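Local coordinates for protein 47 KDA membrane antigen (PDB 1O75) that binds penicillin and has zinc-dependent carboxypeptidase activity on synthetic depsipeptides, and may decrease cross-linking of peptidoglycan as a membrane lipoprotein of Treponema pallidum, at residues A70-G75 and T102-A107; R55-H60 and T148-H153; G61-Q66 and L131-S136. The protein carries 2 engineered substitutions. All blocks are in the same frame, centred on the assembly; numbering follows the deposited sequence. Where two conformers were deposited one is given.

Contact 1 (A70-G75 and T102-A107); sequences AVEVLG and TKMVRA. With XE (xenon), chain G.
Two neighbouring antiparallel strands of the large mixed sheet of this penicillin-binding protein meet here, and one face of the pair lines a xenon site. The axes of the two short segments come within 4.4 Å, with directions at 148°. Five backbone hydrogen bonds join 70-75 to 102-107. V73 and V105 form the central hydrogen-bonded pair. V73 N gives to V105 O at 2.9 Å, nearly along the C=O axis, and V105 N returns a bond to V73 O. G75 and K103 repeat this ladder, again with a bond each way. Toward the other end A107 N reaches V71 O from above the carbonyl plane. A water bridges the same pair, taking the N-H of V71 and donating to A107 O at 2.7 Å.

E72, L74, M104 and R106 point to the xenon face. CG of L74 is anti to the backbone N (chi1 178°), and CD1 turns back over the partner strand. L74 CD1 meets M104 CE at 3.9 Å, the two side chains crossing obliquely. In one of its two deposited conformers, M104 runs extended to SD, then bends at chi3 (-74°), which puts M104 CE 3.6 Å from the xenon. E72 O, L74 N and L74 CB also face the xenon, and K151 belongs to the same site. The E72 carboxylate is bound through OE1 to H153 NE2.

V71, V73, V105 and A107 point to the other face. V73 CG2 touches V105 CG2 at 3.7 Å, the valines crossing obliquely.

Strand 143-163 pairs with the far edge of 70-75 by backbone bonds at A70, E72 and L74. On the valine face A62 and Q65 of helix 60-65 pack against V73 and V71, and F138 of strand 137-140 lies against V73 and V105.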
# COMPACT_ATOMS: atom_id res chain seq x y z
N ALA B 70 -15.00 17.62 -13.82
CA ALA B 70 -15.26 17.81 -15.25
C ALA B 70 -13.94 17.41 -15.89
O ALA B 70 -12.96 18.16 -15.85
CB ALA B 70 -15.59 19.29 -15.55
N VAL B 71 -13.91 16.23 -16.50
CA VAL B 71 -12.67 15.71 -17.07
C VAL B 71 -12.70 15.42 -18.56
O VAL B 71 -13.72 14.98 -19.08
CB VAL B 71 -12.32 14.36 -16.38
CG1 VAL B 71 -11.04 13.75 -17.00
CG2 VAL B 71 -12.20 14.56 -14.88
N GLU B 72 -11.57 15.66 -19.22
CA GLU B 72 -11.44 15.31 -20.64
C GLU B 72 -10.18 14.48 -20.74
O GLU B 72 -9.19 14.74 -20.04
CB GLU B 72 -11.27 16.54 -21.55
CG GLU B 72 -12.51 17.40 -21.69
CD GLU B 72 -12.25 18.60 -22.59
OE1 GLU B 72 -11.35 19.41 -22.26
OE2 GLU B 72 -12.93 18.73 -23.61
N VAL B 73 -10.20 13.46 -21.59
CA VAL B 73 -9.03 12.64 -21.79
C VAL B 73 -8.71 12.61 -23.28
O VAL B 73 -9.60 12.71 -24.12
CB VAL B 73 -9.24 11.19 -21.27
CG1 VAL B 73 -9.36 11.20 -19.75
CG2 VAL B 73 -10.49 10.59 -21.87
N LEU B 74 -7.43 12.51 -23.57
CA LEU B 74 -6.92 12.44 -24.93
C LEU B 74 -6.25 11.07 -25.06
O LEU B 74 -5.52 10.66 -24.15
CB LEU B 74 -5.86 13.51 -25.16
CG LEU B 74 -5.19 13.51 -26.53
CD1 LEU B 74 -6.18 14.08 -27.54
CD2 LEU B 74 -3.91 14.35 -26.51
N GLY B 75 -6.49 10.39 -26.17
CA GLY B 75 -5.88 9.09 -26.38
C GLY B 75 -5.38 8.86 -27.79
O GLY B 75 -5.80 9.57 -28.72
N THR B 102 -5.50 10.72 -32.96
CA THR B 102 -5.95 10.93 -31.59
C THR B 102 -7.41 11.32 -31.51
O THR B 102 -8.04 11.70 -32.49
CB THR B 102 -5.11 12.01 -30.90
OG1 THR B 102 -5.32 13.26 -31.56
CG2 THR B 102 -3.62 11.65 -30.97
N LYS B 103 -7.97 11.22 -30.31
CA LYS B 103 -9.35 11.57 -30.09
C LYS B 103 -9.43 12.12 -28.67
O LYS B 103 -8.69 11.68 -27.79
CB LYS B 103 -10.22 10.32 -30.21
CG LYS B 103 -11.70 10.60 -30.26
CD LYS B 103 -12.13 11.21 -31.60
CE LYS B 103 -12.03 10.20 -32.74
NZ LYS B 103 -12.71 10.66 -34.00
N MET B 104 -10.30 13.10 -28.46
CA MET B 104 -10.48 13.70 -27.14
C MET B 104 -11.95 13.60 -26.80
O MET B 104 -12.81 13.97 -27.59
CB MET B 104 -10.04 15.16 -27.14
CG MET B 104 -10.05 15.81 -25.75
SD MET B 104 -9.46 17.51 -25.76
CE MET B 104 -7.70 17.27 -25.98
N VAL B 105 -12.24 13.08 -25.61
CA VAL B 105 -13.61 12.93 -25.18
C VAL B 105 -13.72 13.35 -23.74
O VAL B 105 -12.72 13.47 -23.05
CB VAL B 105 -14.06 11.44 -25.27
CG1 VAL B 105 -13.99 10.95 -26.72
CG2 VAL B 105 -13.16 10.56 -24.38
N ARG B 106 -14.95 13.58 -23.30
CA ARG B 106 -15.20 13.91 -21.92
C ARG B 106 -15.36 12.55 -21.22
O ARG B 106 -15.93 11.62 -21.79
CB ARG B 106 -16.50 14.71 -21.79
CG ARG B 106 -16.43 16.09 -22.45
CD ARG B 106 -17.65 16.94 -22.10
NE ARG B 106 -18.84 16.54 -22.85
CZ ARG B 106 -18.99 16.72 -24.16
NH1 ARG B 106 -18.03 17.30 -24.87
NH2 ARG B 106 -20.10 16.31 -24.76
N ALA B 107 -14.84 12.43 -19.99
CA ALA B 107 -14.96 11.20 -19.21
C ALA B 107 -15.79 11.60 -18.01
O ALA B 107 -15.40 12.48 -17.22
CB ALA B 107 -13.58 10.69 -18.78
XE XE G . -6.98 16.20 -22.61
O HOH W 1 -16.37 14.68 -16.08

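Contact 2 (R55-H60 and T148-H153)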
# COMPACT_ATOMS: atom_id res chain seq x y z
N ARG B 55 -2.57 17.45 -18.12
CA ARG B 55 -1.33 16.70 -17.99
C ARG B 55 -1.20 15.35 -18.70
O ARG B 55 -2.18 14.73 -19.11
CB ARG B 55 -1.07 16.49 -16.51
CG ARG B 55 -2.21 15.71 -15.84
CD ARG B 55 -2.14 15.82 -14.32
NE ARG B 55 -1.40 14.74 -13.68
CZ ARG B 55 -0.91 14.80 -12.44
NH1 ARG B 55 -1.08 15.90 -11.72
NH2 ARG B 55 -0.27 13.76 -11.91
N ALA B 56 0.05 14.90 -18.79
CA ALA B 56 0.39 13.63 -19.40
C ALA B 56 0.11 12.57 -18.35
O ALA B 56 0.50 12.71 -17.19
CB ALA B 56 1.87 13.61 -19.78
N THR B 57 -0.58 11.50 -18.73
CA THR B 57 -0.89 10.47 -17.77
C THR B 57 -1.41 9.19 -18.39
O THR B 57 -1.88 9.17 -19.52
CB THR B 57 -1.93 10.95 -16.76
OG1 THR B 57 -2.36 9.85 -15.94
CG2 THR B 57 -3.12 11.52 -17.48
N HIS B 58 -1.33 8.14 -17.57
CA HIS B 58 -1.75 6.77 -17.87
C HIS B 58 -3.27 6.59 -17.94
O HIS B 58 -3.76 5.74 -18.69
CB HIS B 58 -1.22 5.86 -16.75
CG HIS B 58 -1.44 6.43 -15.38
ND1 HIS B 58 -0.76 7.54 -14.91
CD2 HIS B 58 -2.33 6.10 -14.41
CE1 HIS B 58 -1.22 7.86 -13.72
NE2 HIS B 58 -2.17 7.01 -13.39
N GLY B 59 -4.00 7.35 -17.12
CA GLY B 59 -5.45 7.25 -17.11
C GLY B 59 -6.08 6.73 -15.83
O GLY B 59 -7.31 6.81 -15.67
N HIS B 60 -5.28 6.19 -14.91
CA HIS B 60 -5.87 5.68 -13.67
C HIS B 60 -6.48 6.81 -12.86
O HIS B 60 -7.51 6.63 -12.23
CB HIS B 60 -4.82 4.94 -12.84
CG HIS B 60 -4.36 3.66 -13.46
ND1 HIS B 60 -3.54 2.76 -12.81
CD2 HIS B 60 -4.58 3.14 -14.70
CE1 HIS B 60 -3.28 1.75 -13.61
NE2 HIS B 60 -3.89 1.95 -14.76
N THR B 148 -3.56 9.22 -23.05
CA THR B 148 -2.22 9.79 -22.94
C THR B 148 -2.19 11.11 -22.15
O THR B 148 -1.15 11.50 -21.61
CB THR B 148 -1.59 10.07 -24.31
OG1 THR B 148 -2.46 10.95 -25.05
CG2 THR B 148 -1.37 8.77 -25.07
N ASN B 149 -3.34 11.79 -22.09
CA ASN B 149 -3.43 13.07 -21.37
C ASN B 149 -4.79 13.21 -20.73
O ASN B 149 -5.77 12.63 -21.20
CB ASN B 149 -3.23 14.26 -22.32
CG ASN B 149 -1.88 14.26 -22.98
OD1 ASN B 149 -0.92 14.85 -22.48
ND2 ASN B 149 -1.79 13.58 -24.13
N VAL B 150 -4.84 14.00 -19.66
CA VAL B 150 -6.09 14.25 -18.97
C VAL B 150 -6.13 15.74 -18.66
O VAL B 150 -5.10 16.35 -18.37
CB VAL B 150 -6.19 13.44 -17.67
CG1 VAL B 150 -7.52 13.73 -16.98
CG2 VAL B 150 -6.08 11.94 -17.98
N LYS B 151 -7.32 16.31 -18.73
CA LYS B 151 -7.49 17.73 -18.46
C LYS B 151 -8.68 17.83 -17.53
O LYS B 151 -9.76 17.33 -17.86
CB LYS B 151 -7.74 18.48 -19.77
CG LYS B 151 -7.91 19.98 -19.64
CD LYS B 151 -8.02 20.64 -21.00
CE LYS B 151 -8.66 22.02 -20.90
NZ LYS B 151 -8.85 22.69 -22.23
N VAL B 152 -8.48 18.42 -16.35
CA VAL B 152 -9.54 18.57 -15.37
C VAL B 152 -9.87 20.07 -15.23
O VAL B 152 -8.98 20.86 -14.91
CB VAL B 152 -9.11 17.98 -14.03
CG1 VAL B 152 -10.31 17.93 -13.07
CG2 VAL B 152 -8.52 16.57 -14.26
N HIS B 153 -11.13 20.44 -15.43
CA HIS B 153 -11.55 21.85 -15.40
C HIS B 153 -12.09 22.37 -14.09
O HIS B 153 -12.06 23.59 -13.84
CB HIS B 153 -12.63 22.11 -16.44
CG HIS B 153 -12.20 21.85 -17.85
ND1 HIS B 153 -11.73 22.69 -18.81
CD2 HIS B 153 -12.24 20.59 -18.42
CE1 HIS B 153 -11.50 21.93 -19.93
NE2 HIS B 153 -11.82 20.67 -19.67
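R55 O is the best-held polar atom, gripped by one hydrogen bond and one CA-H...O contact. V150 N gives R55 O a bond of 2.8 Å nearly along the C=O axis, and N149 CA makes its CA-H...O contact with R55 O at 3.1 Å. R55 N returns a more bent bond to V150 O, so R55 and V150 form an antiparallel hydrogen-bonded pair. A56 and N149 are the adjoining non-hydrogen-bonded pair. T148 O takes one hydrogen bond across the contact, from T57 N at 2.9 Å. The bond is straight at hydrogen (168°), but T57 N meets the oxygen from above the carbonyl plane and not on a lone pair. A56 CA adds a CA-H...O contact to the same oxygen.

CG of N149 is anti to its carbonyl carbon (chi1 -61°). This brings N149 OD1 alongside the other strand, 3.6 Å from A56 CA. T57 OG1 lies anti to the backbone N (chi1 172°) and accepts from G59 N at 3.2 Å.

That bond makes an ST turn, which carries the chain from strand 53-56 to G59, the N-cap of helix 60-65. On the long strand, T148 and N149 both face L74, a classic beta bulge.

Contact 3 (G61-Q66 and L131-S136)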
# COMPACT_ATOMS: atom_id res chain seq x y z
N GLY B 61 -5.84 7.97 -12.90
CA GLY B 61 -6.38 9.11 -12.18
C GLY B 61 -7.65 9.58 -12.87
O GLY B 61 -8.57 10.09 -12.22
N ALA B 62 -7.70 9.40 -14.19
CA ALA B 62 -8.86 9.83 -14.94
C ALA B 62 -10.12 9.10 -14.45
O ALA B 62 -11.16 9.71 -14.30
CB ALA B 62 -8.65 9.60 -16.44
N PHE B 63 -10.02 7.80 -14.21
CA PHE B 63 -11.17 7.04 -13.73
C PHE B 63 -11.67 7.61 -12.40
O PHE B 63 -12.87 7.81 -12.20
CB PHE B 63 -10.82 5.56 -13.51
CG PHE B 63 -11.86 4.81 -12.72
CD1 PHE B 63 -13.05 4.40 -13.33
CD2 PHE B 63 -11.67 4.54 -11.36
CE1 PHE B 63 -14.04 3.72 -12.60
CE2 PHE B 63 -12.66 3.86 -10.62
CZ PHE B 63 -13.84 3.45 -11.23
N ARG B 64 -10.75 7.83 -11.48
CA ARG B 64 -11.11 8.38 -10.16
C ARG B 64 -11.75 9.76 -10.24
O ARG B 64 -12.70 10.04 -9.51
CB ARG B 64 -9.87 8.49 -9.28
CG ARG B 64 -9.25 7.15 -8.94
CD ARG B 64 -7.94 7.35 -8.17
NE ARG B 64 -7.16 6.14 -8.29
CZ ARG B 64 -5.95 6.08 -8.82
NH1 ARG B 64 -5.36 7.17 -9.28
NH2 ARG B 64 -5.34 4.91 -8.90
N GLN B 65 -11.26 10.62 -11.12
CA GLN B 65 -11.82 11.98 -11.20
C GLN B 65 -13.10 12.16 -12.00
O GLN B 65 -13.78 13.17 -11.85
CB GLN B 65 -10.76 12.93 -11.74
CG GLN B 65 -9.54 13.05 -10.84
CD GLN B 65 -8.52 13.99 -11.42
OE1 GLN B 65 -8.57 15.21 -11.18
NE2 GLN B 65 -7.61 13.45 -12.23
N GLN B 66 -13.44 11.18 -12.84
CA GLN B 66 -14.63 11.31 -13.69
C GLN B 66 -15.91 11.41 -12.90
O GLN B 66 -16.94 11.84 -13.41
CB GLN B 66 -14.74 10.11 -14.67
CG GLN B 66 -15.32 8.84 -14.03
CD GLN B 66 -15.37 7.69 -15.03
OE1 GLN B 66 -15.45 7.91 -16.23
NE2 GLN B 66 -15.33 6.46 -14.54
N LEU B 131 -15.19 5.77 -18.02
CA LEU B 131 -13.99 4.96 -17.93
C LEU B 131 -14.21 3.82 -16.94
O LEU B 131 -15.01 3.93 -16.00
CB LEU B 131 -12.80 5.82 -17.47
CG LEU B 131 -12.49 7.03 -18.37
CD1 LEU B 131 -11.29 7.82 -17.83
CD2 LEU B 131 -12.19 6.53 -19.79
N ALA B 132 -13.50 2.71 -17.16
CA ALA B 132 -13.59 1.56 -16.26
C ALA B 132 -12.50 1.72 -15.22
O ALA B 132 -11.52 2.41 -15.46
CB ALA B 132 -13.36 0.25 -17.04
N ASP B 133 -12.66 1.05 -14.09
CA ASP B 133 -11.68 1.13 -13.02
C ASP B 133 -10.31 0.76 -13.58
O ASP B 133 -10.19 -0.23 -14.30
CB ASP B 133 -12.08 0.15 -11.90
CG ASP B 133 -11.41 0.47 -10.57
OD1 ASP B 133 -10.30 1.04 -10.56
OD2 ASP B 133 -12.00 0.14 -9.53
N ARG B 134 -9.28 1.53 -13.23
CA ARG B 134 -7.91 1.31 -13.70
C ARG B 134 -7.81 1.36 -15.23
O ARG B 134 -6.90 0.77 -15.83
CB ARG B 134 -7.37 -0.04 -13.21
CG ARG B 134 -7.24 -0.17 -11.67
CD ARG B 134 -6.52 -1.45 -11.30
NE ARG B 134 -7.19 -2.61 -11.88
CZ ARG B 134 -8.33 -3.14 -11.43
NH1 ARG B 134 -8.95 -2.62 -10.37
NH2 ARG B 134 -8.88 -4.17 -12.07
N ALA B 135 -8.71 2.10 -15.86
CA ALA B 135 -8.73 2.22 -17.33
C ALA B 135 -7.46 2.80 -17.91
O ALA B 135 -6.87 3.71 -17.35
CB ALA B 135 -9.92 3.08 -17.76
N SER B 136 -7.03 2.26 -19.04
CA SER B 136 -5.86 2.77 -19.71
C SER B 136 -6.25 3.20 -21.14
O SER B 136 -5.44 3.71 -21.89
CB SER B 136 -4.77 1.70 -19.73
OG SER B 136 -5.32 0.49 -20.20
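The F63 ring and the D133 carboxylate lie stacked, their planes only 13° apart. F63 CG is anti to the backbone N (chi1 167°), which swings the ring from helix 60-65 toward the loop. D133 CA sits over the ring centre, 3.4 Å from the F63 ring centroid and 6° off the normal, a CH-pi contact. The carboxylate lies over the CE2 side of the ring, with D133 CG 3.6 Å from F63 CE2. At the edge, in the ring plane, L131 O approaches F63 CD1 at 3.3 Å.

Q66 works from a different direction. Its chain is extended beyond CG, and the amide crosses L131 obliquely to grip both backbone polar atoms of that residue. Q66 OE1 accepts from L131 N at 2.8 Å, in the carbonyl plane on a lone pair. Q66 NE2 gives its N-H to L131 O at 2.9 Å; the oxygen lies near the Q66 amide plane, but NE2 stands above the plane of the L131 carbonyl. L131 CD1 presses tightly on A62 CB at 3.5 Å.

I120 and F122 of strand 120-124 also touch F63. The gripped loop continues into a type II beta turn from A132 to A135, just before strand 137-140.

Overall arrangement
From the N terminus, the chain passes through strand 53-56 and then helix 60-65 before entering strand 69-85. Contact 1 closes the shortest loop, between 70-75 and 102-107. Contact 3 closes a wider one, from 61-66 to 131-136, and encloses contact 1. Contact 2 joins 55-60 to 148-153 outside both. The three are therefore nested, and none cross. Contacts 1 and 2 share one sheet, in which strands 69-85 and 143-163 are neighbours, bonded where L74 O meets T148 N and E72 O meets K151 N. Helix 60-65 of contact 3 packs on this sheet, where A62 CB touches both V73 and V150.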